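Local structure of mercuric reductase (Metallosphaera sedula, 4YWO) at residues K73-E76 with E81-P84; D291-T296 with T325-T330; L356-A361 with V368-L373. The protein probably catalyses the NADPH-dependent reduction of mercuric ion to elemental mercury, working as a homodimeric flavoprotein with bound FAD. All coordinates share one frame; numbering follows the deposited sequence.

Interaction 1. Residues K73-E76 with E81-P84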
ATOM      1  N   LYS A  73      -5.011  -6.337 -18.417  1.00 15.36           N
ATOM      2  CA  LYS A  73      -3.582  -6.746 -18.396  1.00 15.87           C
ATOM      3  C   LYS A  73      -3.357  -7.911 -19.298  1.00 17.99           C
ATOM      4  O   LYS A  73      -2.331  -7.967 -20.018  1.00 19.05           O
ATOM      5  CB  LYS A  73      -2.985  -6.875 -16.998  1.00 21.24           C
ATOM      6  CG  LYS A  73      -1.458  -6.895 -17.068  1.00 24.63           C
ATOM      7  CD  LYS A  73      -0.930  -5.531 -17.511  1.00 29.00           C
ATOM      8  CE  LYS A  73       0.553  -5.470 -17.608  1.00 37.04           C
ATOM      9  NZ  LYS A  73       0.839  -4.151 -18.232  1.00 39.63           N
ATOM     10  N   ALA A  74      -4.237  -8.886 -19.211  1.00 16.73           N
ATOM     11  CA  ALA A  74      -4.144 -10.052 -20.121  1.00 19.34           C
ATOM     12  C   ALA A  74      -4.131  -9.655 -21.603  1.00 21.80           C
ATOM     13  O   ALA A  74      -3.331 -10.257 -22.403  1.00 20.28           O
ATOM     14  CB  ALA A  74      -5.204 -11.068 -19.831  1.00 18.73           C
ATOM     15  N   ARG A  75      -4.923  -8.653 -22.003  1.00 18.60           N
ATOM     16  CA  ARG A  75      -4.920  -8.148 -23.423  1.00 21.17           C
ATOM     17  C   ARG A  75      -3.646  -7.459 -23.719  1.00 22.58           C
ATOM     18  O   ARG A  75      -3.086  -7.605 -24.814  1.00 24.91           O
ATOM     19  CB  ARG A  75      -5.975  -7.078 -23.657  1.00 22.10           C
ATOM     20  CG  ARG A  75      -7.335  -7.658 -23.706  1.00 22.42           C
ATOM     21  CD  ARG A  75      -8.308  -6.677 -24.313  1.00 22.53           C
ATOM     22  NE  ARG A  75      -8.604  -5.471 -23.582  1.00 21.72           N
ATOM     23  CZ  ARG A  75      -9.321  -5.432 -22.460  1.00 21.00           C
ATOM     24  NH1 ARG A  75      -9.800  -6.544 -21.900  1.00 20.25           N
ATOM     25  NH2 ARG A  75      -9.510  -4.255 -21.894  1.00 22.68           N
ATOM     26  N   GLU A  76      -3.110  -6.684 -22.770  1.00 20.93           N
ATOM     27  CA  GLU A  76      -1.774  -6.044 -23.021  1.00 25.73           C
ATOM     28  C   GLU A  76      -0.669  -7.006 -23.200  1.00 23.69           C
ATOM     29  O   GLU A  76       0.195  -6.784 -24.087  1.00 27.16           O
ATOM     30  CB  GLU A  76      -1.414  -5.025 -21.936  1.00 28.15           C
ATOM     31  CG  GLU A  76      -2.349  -3.841 -21.879  1.00 33.41           C
ATOM     32  CD  GLU A  76      -1.944  -2.871 -20.806  1.00 44.76           C
ATOM     33  OE1 GLU A  76      -2.831  -2.223 -20.250  1.00 49.37           O
ATOM     34  OE2 GLU A  76      -0.702  -2.763 -20.549  1.00 59.89           O
ATOM     35  N   GLU A  81      -7.824 -10.151 -27.883  1.00 26.34           N
ATOM     36  CA  GLU A  81      -8.958  -9.261 -27.619  1.00 30.23           C
ATOM     37  C   GLU A  81      -9.882  -9.974 -26.616  1.00 27.72           C
ATOM     38  O   GLU A  81     -11.011 -10.222 -26.910  1.00 33.78           O
ATOM     39  CB  GLU A  81      -9.672  -8.920 -28.940  1.00 37.18           C
ATOM     40  CG  GLU A  81      -8.944  -7.808 -29.688  1.00 44.05           C
ATOM     41  CD  GLU A  81      -8.969  -6.483 -28.924  1.00 54.94           C
ATOM     42  OE1 GLU A  81     -10.041  -5.818 -28.933  1.00 61.01           O
ATOM     43  OE2 GLU A  81      -7.929  -6.096 -28.313  1.00 58.04           O
ATOM     44  N   VAL A  82      -9.376 -10.387 -25.466  1.00 25.40           N
ATOM     45  CA  VAL A  82     -10.148 -11.056 -24.487  1.00 24.90           C
ATOM     46  C   VAL A  82     -10.716 -10.002 -23.470  1.00 23.06           C
ATOM     47  O   VAL A  82      -9.977  -9.229 -22.955  1.00 20.35           O
ATOM     48  CB  VAL A  82      -9.278 -12.077 -23.840  1.00 29.54           C
ATOM     49  CG1 VAL A  82      -8.049 -11.408 -23.187  1.00 31.30           C
ATOM     50  CG2 VAL A  82     -10.032 -12.895 -22.872  1.00 34.03           C
ATOM     51  N   TYR A  83     -12.043  -9.919 -23.430  1.00 20.73           N
ATOM     52  CA  TYR A  83     -12.792  -9.063 -22.470  1.00 21.15           C
ATOM     53  C   TYR A  83     -13.526  -9.935 -21.445  1.00 18.31           C
ATOM     54  O   TYR A  83     -13.858 -11.091 -21.652  1.00 21.21           O
ATOM     55  CB  TYR A  83     -13.732  -8.137 -23.250  1.00 22.43           C
ATOM     56  CG  TYR A  83     -12.991  -7.115 -24.052  1.00 22.26           C
ATOM     57  CD1 TYR A  83     -12.567  -7.415 -25.352  1.00 30.84           C
ATOM     58  CD2 TYR A  83     -12.714  -5.895 -23.560  1.00 22.93           C
ATOM     59  CE1 TYR A  83     -11.866  -6.502 -26.089  1.00 29.57           C
ATOM     60  CE2 TYR A  83     -12.009  -4.957 -24.318  1.00 26.63           C
ATOM     61  CZ  TYR A  83     -11.592  -5.300 -25.564  1.00 29.61           C
ATOM     62  OH  TYR A  83     -10.928  -4.334 -26.261  1.00 36.66           O
ATOM     63  N   PRO A  84     -13.853  -9.340 -20.295  1.00 18.68           N
ATOM     64  CA  PRO A  84     -14.529 -10.109 -19.316  1.00 21.86           C
ATOM     65  C   PRO A  84     -15.937 -10.614 -19.815  1.00 19.81           C
ATOM     66  O   PRO A  84     -16.600  -9.809 -20.453  1.00 21.73           O
ATOM     67  CB  PRO A  84     -14.766  -9.110 -18.225  1.00 21.28           C
ATOM     68  CG  PRO A  84     -13.716  -8.096 -18.372  1.00 20.65           C
ATOM     69  CD  PRO A  84     -13.498  -7.987 -19.849  1.00 19.66           C
TER

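Interaction 2. Residues D291-T296 with T325-T330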
ATOM      1  N   ASP A 291     -24.199  18.415  15.381  1.00 23.06           N
ATOM      2  CA  ASP A 291     -22.948  19.054  15.873  1.00 26.40           C
ATOM      3  C   ASP A 291     -21.761  18.120  15.655  1.00 25.41           C
ATOM      4  O   ASP A 291     -21.939  17.074  15.097  1.00 22.62           O
ATOM      5  CB  ASP A 291     -23.114  19.531  17.300  1.00 27.19           C
ATOM      6  CG  ASP A 291     -23.278  18.443  18.276  1.00 30.71           C
ATOM      7  OD1 ASP A 291     -22.987  17.265  17.992  1.00 25.75           O
ATOM      8  OD2 ASP A 291     -23.716  18.723  19.463  1.00 35.26           O
ATOM      9  N   ASP A 292     -20.544  18.494  16.032  1.00 24.51           N
ATOM     10  CA  ASP A 292     -19.395  17.555  15.876  1.00 29.11           C
ATOM     11  C   ASP A 292     -19.455  16.284  16.635  1.00 27.13           C
ATOM     12  O   ASP A 292     -18.694  15.399  16.332  1.00 28.18           O
ATOM     13  CB  ASP A 292     -18.120  18.210  16.458  1.00 35.53           C
ATOM     14  CG  ASP A 292     -17.668  19.312  15.696  1.00 49.52           C
ATOM     15  OD1 ASP A 292     -18.245  19.542  14.615  1.00 53.05           O
ATOM     16  OD2 ASP A 292     -16.698  19.950  16.183  1.00 64.79           O
ATOM     17  N   GLU A 293     -20.327  16.135  17.651  1.00 19.96           N
ATOM     18  CA  GLU A 293     -20.484  14.953  18.425  1.00 18.50           C
ATOM     19  C   GLU A 293     -21.692  14.045  17.871  1.00 14.95           C
ATOM     20  O   GLU A 293     -22.012  13.035  18.521  1.00 18.16           O
ATOM     21  CB  GLU A 293     -20.764  15.330  19.916  1.00 19.77           C
ATOM     22  CG  GLU A 293     -19.601  16.170  20.439  1.00 24.48           C
ATOM     23  CD  GLU A 293     -19.805  16.720  21.869  1.00 30.56           C
ATOM     24  OE1 GLU A 293     -20.786  16.325  22.510  1.00 26.69           O
ATOM     25  OE2 GLU A 293     -18.911  17.518  22.317  1.00 32.24           O
ATOM     26  N   LEU A 294     -22.150  14.499  16.727  1.00 16.94           N
ATOM     27  CA  LEU A 294     -23.118  13.770  15.870  1.00 16.91           C
ATOM     28  C   LEU A 294     -24.527  13.908  16.446  1.00 18.58           C
ATOM     29  O   LEU A 294     -25.445  13.104  16.145  1.00 16.56           O
ATOM     30  CB  LEU A 294     -22.748  12.293  15.742  1.00 17.99           C
ATOM     31  CG  LEU A 294     -21.350  12.140  15.077  1.00 19.92           C
ATOM     32  CD1 LEU A 294     -20.910  10.704  14.925  1.00 22.74           C
ATOM     33  CD2 LEU A 294     -21.337  12.855  13.731  1.00 20.33           C
ATOM     34  N   ARG A 295     -24.671  14.841  17.353  1.00 16.67           N
ATOM     35  CA  ARG A 295     -25.981  15.080  18.029  1.00 17.60           C
ATOM     36  C   ARG A 295     -26.825  16.040  17.267  1.00 17.17           C
ATOM     37  O   ARG A 295     -26.386  17.119  16.799  1.00 18.84           O
ATOM     38  CB  ARG A 295     -25.678  15.619  19.456  1.00 20.05           C
ATOM     39  CG  ARG A 295     -26.856  15.594  20.426  1.00 21.17           C
ATOM     40  CD  ARG A 295     -26.402  16.204  21.809  1.00 21.66           C
ATOM     41  NE  ARG A 295     -25.285  15.401  22.373  1.00 23.41           N
ATOM     42  CZ  ARG A 295     -23.949  15.737  22.389  1.00 22.62           C
ATOM     43  NH1 ARG A 295     -23.508  16.872  21.872  1.00 25.59           N
ATOM     44  NH2 ARG A 295     -23.065  14.920  22.908  1.00 26.83           N
ATOM     45  N   THR A 296     -28.125  15.738  17.080  1.00 16.67           N
ATOM     46  CA  THR A 296     -29.011  16.622  16.350  1.00 16.99           C
ATOM     47  C   THR A 296     -29.511  17.761  17.309  1.00 18.62           C
ATOM     48  O   THR A 296     -29.168  17.767  18.467  1.00 21.48           O
ATOM     49  CB  THR A 296     -30.317  15.879  15.834  1.00 16.79           C
ATOM     50  OG1 THR A 296     -31.168  15.443  16.918  1.00 18.46           O
ATOM     51  CG2 THR A 296     -29.964  14.677  14.936  1.00 17.00           C
ATOM     52  N   THR A 325     -23.219   6.281  18.933  1.00 17.95           N
ATOM     53  CA  THR A 325     -23.758   5.347  19.893  1.00 18.09           C
ATOM     54  C   THR A 325     -23.094   5.592  21.270  1.00 20.90           C
ATOM     55  O   THR A 325     -23.752   5.665  22.324  1.00 22.30           O
ATOM     56  CB  THR A 325     -23.711   3.971  19.416  1.00 19.07           C
ATOM     57  OG1 THR A 325     -24.470   3.805  18.230  1.00 19.38           O
ATOM     58  CG2 THR A 325     -24.104   2.931  20.435  1.00 21.51           C
ATOM     59  N   GLU A 326     -21.761   5.654  21.275  1.00 18.95           N
ATOM     60  CA  GLU A 326     -21.083   5.891  22.535  1.00 21.17           C
ATOM     61  C   GLU A 326     -21.494   7.181  23.100  1.00 22.17           C
ATOM     62  O   GLU A 326     -21.727   7.261  24.394  1.00 24.75           O
ATOM     63  CB  GLU A 326     -19.538   5.810  22.291  1.00 25.66           C
ATOM     64  CG  GLU A 326     -18.805   5.986  23.584  1.00 29.46           C
ATOM     65  CD  GLU A 326     -17.323   5.708  23.469  1.00 36.55           C
ATOM     66  OE1 GLU A 326     -16.830   5.456  22.340  1.00 35.64           O
ATOM     67  OE2 GLU A 326     -16.648   5.858  24.513  1.00 37.98           O
ATOM     68  N   ASN A 327     -21.592   8.263  22.326  1.00 19.61           N
ATOM     69  CA  ASN A 327     -21.997   9.574  22.893  1.00 19.09           C
ATOM     70  C   ASN A 327     -23.446   9.476  23.441  1.00 22.63           C
ATOM     71  O   ASN A 327     -23.800   9.987  24.557  1.00 20.77           O
ATOM     72  CB  ASN A 327     -21.954  10.684  21.918  1.00 18.06           C
ATOM     73  CG  ASN A 327     -20.475  11.096  21.523  1.00 20.62           C
ATOM     74  OD1 ASN A 327     -19.574  10.733  22.221  1.00 21.72           O
ATOM     75  ND2 ASN A 327     -20.316  11.897  20.540  1.00 18.71           N
ATOM     76  N   ALA A 328     -24.254   8.720  22.747  1.00 19.69           N
ATOM     77  CA  ALA A 328     -25.709   8.637  23.187  1.00 19.78           C
ATOM     78  C   ALA A 328     -25.825   7.872  24.436  1.00 22.17           C
ATOM     79  O   ALA A 328     -26.612   8.339  25.327  1.00 23.43           O
ATOM     80  CB  ALA A 328     -26.550   7.976  22.062  1.00 18.08           C
ATOM     81  N   LEU A 329     -25.076   6.771  24.611  1.00 21.00           N
ATOM     82  CA  LEU A 329     -25.286   5.862  25.760  1.00 24.66           C
ATOM     83  C   LEU A 329     -24.380   6.175  26.962  1.00 30.25           C
ATOM     84  O   LEU A 329     -24.690   5.711  28.063  1.00 31.16           O
ATOM     85  CB  LEU A 329     -25.098   4.422  25.444  1.00 24.95           C
ATOM     86  CG  LEU A 329     -25.931   3.744  24.364  1.00 22.37           C
ATOM     87  CD1 LEU A 329     -25.491   2.377  23.992  1.00 26.18           C
ATOM     88  CD2 LEU A 329     -27.389   3.706  24.878  1.00 25.94           C
ATOM     89  N   THR A 330     -23.296   6.933  26.757  1.00 27.65           N
ATOM     90  CA  THR A 330     -22.366   7.146  27.876  1.00 27.07           C
ATOM     91  C   THR A 330     -22.313   8.536  28.272  1.00 27.43           C
ATOM     92  O   THR A 330     -21.758   8.830  29.301  1.00 31.68           O
ATOM     93  CB  THR A 330     -20.921   6.611  27.564  1.00 24.70           C
ATOM     94  OG1 THR A 330     -20.321   7.454  26.633  1.00 26.57           O
ATOM     95  CG2 THR A 330     -20.938   5.251  27.043  1.00 30.89           C
TER
HETATM   96  O   HOH W   1     -23.201  12.791  24.971  1.00 26.15           O

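Interaction 3. Residues L356-A361 with V368-L373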
ATOM      1  N   LEU A 356      -6.453  18.284   3.889  1.00 16.13           N
ATOM      2  CA  LEU A 356      -6.776  19.511   3.175  1.00 16.71           C
ATOM      3  C   LEU A 356      -6.106  19.569   1.800  1.00 15.62           C
ATOM      4  O   LEU A 356      -4.936  19.137   1.614  1.00 15.92           O
ATOM      5  CB  LEU A 356      -6.230  20.657   4.008  1.00 17.89           C
ATOM      6  CG  LEU A 356      -6.767  20.796   5.422  1.00 19.14           C
ATOM      7  CD1 LEU A 356      -6.142  22.059   6.031  1.00 23.18           C
ATOM      8  CD2 LEU A 356      -8.238  20.943   5.383  1.00 22.80           C
ATOM      9  N   THR A 357      -6.788  20.218   0.885  1.00 16.06           N
ATOM     10  CA  THR A 357      -6.118  20.607  -0.348  1.00 16.75           C
ATOM     11  C   THR A 357      -5.199  21.801  -0.032  1.00 17.82           C
ATOM     12  O   THR A 357      -5.316  22.437   0.988  1.00 18.73           O
ATOM     13  CB  THR A 357      -7.102  21.035  -1.467  1.00 19.07           C
ATOM     14  OG1 THR A 357      -7.815  22.227  -1.012  1.00 20.41           O
ATOM     15  CG2 THR A 357      -8.048  19.934  -1.862  1.00 21.15           C
ATOM     16  N   GLU A 358      -4.239  22.089  -0.924  1.00 18.23           N
ATOM     17  CA  GLU A 358      -3.402  23.264  -0.754  1.00 19.09           C
ATOM     18  C   GLU A 358      -4.242  24.575  -0.659  1.00 21.42           C
ATOM     19  O   GLU A 358      -3.990  25.402   0.225  1.00 20.88           O
ATOM     20  CB  GLU A 358      -2.381  23.346  -1.887  1.00 23.22           C
ATOM     21  CG  GLU A 358      -1.469  24.544  -1.675  1.00 23.72           C
ATOM     22  CD  GLU A 358      -0.375  24.685  -2.688  1.00 33.77           C
ATOM     23  OE1 GLU A 358      -0.292  23.876  -3.613  1.00 26.94           O
ATOM     24  OE2 GLU A 358       0.449  25.588  -2.444  1.00 31.60           O
ATOM     25  N   ALA A 359      -5.213  24.718  -1.513  1.00 20.46           N
ATOM     26  CA  ALA A 359      -6.094  25.921  -1.495  1.00 22.93           C
ATOM     27  C   ALA A 359      -6.845  25.998  -0.200  1.00 23.99           C
ATOM     28  O   ALA A 359      -6.930  27.062   0.402  1.00 26.33           O
ATOM     29  CB  ALA A 359      -7.072  25.889  -2.620  1.00 22.81           C
ATOM     30  N   GLU A 360      -7.362  24.856   0.314  1.00 21.23           N
ATOM     31  CA  GLU A 360      -8.033  24.884   1.610  1.00 23.01           C
ATOM     32  C   GLU A 360      -7.115  25.286   2.712  1.00 22.25           C
ATOM     33  O   GLU A 360      -7.513  26.001   3.615  1.00 25.34           O
ATOM     34  CB  GLU A 360      -8.661  23.514   1.953  1.00 22.63           C
ATOM     35  CG  GLU A 360      -9.832  23.229   1.104  1.00 22.28           C
ATOM     36  CD  GLU A 360     -10.237  21.771   1.061  1.00 26.91           C
ATOM     37  OE1 GLU A 360      -9.540  20.893   1.634  1.00 23.87           O
ATOM     38  OE2 GLU A 360     -11.341  21.502   0.536  1.00 29.42           O
ATOM     39  N   ALA A 361      -5.858  24.825   2.736  1.00 18.77           N
ATOM     40  CA  ALA A 361      -4.925  25.158   3.773  1.00 19.02           C
ATOM     41  C   ALA A 361      -4.583  26.675   3.667  1.00 25.18           C
ATOM     42  O   ALA A 361      -4.457  27.363   4.691  1.00 22.95           O
ATOM     43  CB  ALA A 361      -3.683  24.326   3.659  1.00 21.46           C
ATOM     44  N   VAL A 368       1.795  27.985   5.188  1.00 21.88           N
ATOM     45  CA  VAL A 368       1.488  26.776   4.347  1.00 22.32           C
ATOM     46  C   VAL A 368       2.620  26.516   3.391  1.00 24.59           C
ATOM     47  O   VAL A 368       3.102  27.444   2.769  1.00 22.31           O
ATOM     48  CB  VAL A 368       0.146  26.922   3.678  1.00 19.53           C
ATOM     49  CG1 VAL A 368      -0.146  25.789   2.658  1.00 21.85           C
ATOM     50  CG2 VAL A 368      -0.959  26.967   4.676  1.00 22.91           C
ATOM     51  N   GLU A 369       3.099  25.251   3.280  1.00 19.12           N
ATOM     52  CA  GLU A 369       3.963  24.841   2.208  1.00 18.53           C
ATOM     53  C   GLU A 369       3.331  23.643   1.462  1.00 19.02           C
ATOM     54  O   GLU A 369       2.566  22.874   2.060  1.00 19.35           O
ATOM     55  CB  GLU A 369       5.339  24.492   2.684  1.00 21.11           C
ATOM     56  CG  GLU A 369       6.092  25.600   3.437  1.00 27.41           C
ATOM     57  CD  GLU A 369       7.531  25.206   3.756  1.00 41.75           C
ATOM     58  OE1 GLU A 369       7.836  24.972   4.963  1.00 57.30           O
ATOM     59  OE2 GLU A 369       8.362  25.082   2.816  1.00 58.49           O
ATOM     60  N   ALA A 370       3.688  23.488   0.238  1.00 15.59           N
ATOM     61  CA  ALA A 370       3.217  22.334  -0.534  1.00 16.66           C
ATOM     62  C   ALA A 370       4.271  21.899  -1.517  1.00 17.97           C
ATOM     63  O   ALA A 370       5.022  22.758  -2.071  1.00 17.37           O
ATOM     64  CB  ALA A 370       1.942  22.654  -1.243  1.00 18.34           C
ATOM     65  N   ARG A 371       4.347  20.602  -1.854  1.00 15.80           N
ATOM     66  CA  ARG A 371       5.253  20.117  -2.860  1.00 14.35           C
ATOM     67  C   ARG A 371       4.521  19.039  -3.634  1.00 14.88           C
ATOM     68  O   ARG A 371       3.676  18.273  -3.081  1.00 15.26           O
ATOM     69  CB  ARG A 371       6.555  19.558  -2.315  1.00 15.36           C
ATOM     70  CG  ARG A 371       7.455  20.470  -1.515  1.00 16.61           C
ATOM     71  CD  ARG A 371       8.102  21.482  -2.481  1.00 18.42           C
ATOM     72  NE  ARG A 371       9.003  22.404  -1.743  1.00 20.48           N
ATOM     73  CZ  ARG A 371       8.634  23.463  -1.070  1.00 24.18           C
ATOM     74  NH1 ARG A 371       7.431  23.925  -1.053  1.00 24.41           N
ATOM     75  NH2 ARG A 371       9.562  24.196  -0.437  1.00 30.61           N
ATOM     76  N   VAL A 372       4.922  18.905  -4.881  1.00 13.76           N
ATOM     77  CA  VAL A 372       4.411  17.848  -5.761  1.00 13.84           C
ATOM     78  C   VAL A 372       5.571  17.094  -6.372  1.00 17.45           C
ATOM     79  O   VAL A 372       6.496  17.691  -6.952  1.00 18.10           O
ATOM     80  CB  VAL A 372       3.563  18.403  -6.929  1.00 14.26           C
ATOM     81  CG1 VAL A 372       3.128  17.271  -7.887  1.00 16.94           C
ATOM     82  CG2 VAL A 372       2.380  19.214  -6.453  1.00 17.50           C
ATOM     83  N   LEU A 373       5.597  15.789  -6.171  1.00 14.75           N
ATOM     84  CA  LEU A 373       6.570  14.841  -6.696  1.00 14.41           C
ATOM     85  C   LEU A 373       5.917  14.079  -7.883  1.00 17.50           C
ATOM     86  O   LEU A 373       4.835  13.453  -7.725  1.00 15.31           O
ATOM     87  CB  LEU A 373       6.880  13.789  -5.643  1.00 16.44           C
ATOM     88  CG  LEU A 373       7.930  12.730  -6.002  1.00 20.39           C
ATOM     89  CD1 LEU A 373       9.314  13.249  -5.805  1.00 23.11           C
ATOM     90  CD2 LEU A 373       7.695  11.452  -5.158  1.00 21.81           C
TER

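Interaction 1. Residues K73-E76 with E81-P84
With its CG placed beside the backbone N (chi1 -74°) and its chain bent at chi3 (-67°), Arg-75 lays its guanidinium group flat over the ring of Tyr-83. The two planes are only 17° apart and their centres lie 3.9 Å from each other, a cation-pi stack in which the guanidinium carbon CZ of Arg-75 sits 3.3 Å from CE2 of Tyr-83. The methylene CD of Arg-75 extends the overlap as a CH-pi contact over the same ring. Arginine suits this place because its flat end can stack while its N-H groups bond at the edge: NH1 of Arg-75 gives a hydrogen bond of 2.9 Å to the backbone O of Val-82, which lies close to the guanidinium plane. The ring is steadied in turn from its edge, for the OH of Tyr-83 bonds to OE1 of Glu-81 at 3.2 Å. That carboxylate, near the guanidinium without touching its charged atoms, would add a mild electrostatic attraction. Further back along the arginine chain, CG1 of Val-82 rests 3.9 Å from CG of Arg-75. The contact folds the loop after helix 58-78 back against that helix's last turns, before helix 87-110 begins; Val-82 and Pro-84 also touch Tyr-71 of helix 58-78, and Ala-74 packs on Val-77 of the second subunit.

Interaction 2. Residues D291-T296 with T325-T330
OE1 of Glu-293, a residue whose backbone O and CB meet Asn-327, is gripped by both NH1 and NH2 of Arg-295, the NH2 bond being 2.7 Å long, and has a further partner in ND1 of His-333. NH1 of Arg-295 also makes a weak bond to OD2 of Asp-291, which closes a salt-bridge network. OD1 of Asp-291 takes two backbone amides, N of Glu-293 at 2.9 Å and N of Arg-295 at 3.0 Å, which reach it from opposite faces of the carboxylate plane. The first of these bonds makes an Asx turn, superposed on the type I beta turn from Asp-291 to Leu-294; aspartate suits the spot because its short side chain can curl back over its own turn.

The turn so stiffened presents the backbone O of Glu-293 to helix 314-330. ND2 of Asn-327 donates to it at 2.9 Å (N-H...O angle 156°), in the carbonyl plane and on a lone pair, with the acceptor lying in the amide plane as well. A chi1 of -71° sets the amide of Asn-327 beside its backbone N, and ND2 passes 3.5 Å from CB of Glu-293. This amide also has partners beyond the helix end: OD1 with OG of Ser-332, ND2 with O of Lys-334. A water joins NH2 of Arg-295 to the backbone O of Asn-327. Since little apolar surface is shared here, the join depends on directional bonds: a buried amide uses both its ends, and the arginine's charge is probably well balanced by the two carboxylates.

Interaction 3. Residues L356-A361 with V368-L373
Glu-358 and Ala-361, on the short helix 358-362, lie against Ala-370 and Val-368 of strand 368-374, an outermost strand of the five-stranded antiparallel sheet in the C-terminal dimerisation domain. A capping box starts the helix: OG1 of Thr-357 accepts from N of Glu-360, while OE1 of Glu-360 accepts from N of Thr-357 at 2.9 Å, so a short hydroxyl and a longer carboxylate each satisfy an amide of the first turn.

At one end the contact is apolar, and its alanine is buried. CB of Ala-361 points to the strand and meets both branches of Val-368, CG2 at 3.9 Å and CG1 at 4.0 Å, with the same CG2 only 3.5 Å from the backbone O of Ala-361. A small alanine lets the helix come this near, its CA 6.6 Å from CA of Val-368, and a branched valine spreads two methyls over it. Val-394 of the adjoining strand 390-396 also touches Ala-361.

The other end is more open to solvent, made by the partly exposed Glu-358 and Ala-370, yet its atoms are no less close. The glutamate chain is extended, with CG opposite the backbone N (chi1 -178°), which carries its carboxylate out across the strand. Its charge is met chiefly outside the contact, where OE2 forms a salt bridge with NH2 of Arg-362. Alanine suits the strand position because its single methyl fits against the face of the carboxylate: CB of Ala-370 lies 3.4 Å from CD of Glu-358 and 3.5 Å from each of its OE1 and OE2.

Overall arrangement
The three contacts follow one another along the chain without touching, and each holds different elements. Interaction 1 is a surface contact near the second subunit, about 50 Å between centres from interaction 2, on the opposite side of the chain's centre. Interactions 2 and 3 are both partly buried, their nearest atoms about 14 Å apart, and no second subunit touches either. Chemistry changes with place: a cation-pi stack folds a loop onto its own helix in interaction 1, directional polar bonds and a water join a turn to a helix distant in sequence in interaction 2, and in interaction 3 an alanine and a carboxylate of a short helix lie against apolar side chains of an outer strand.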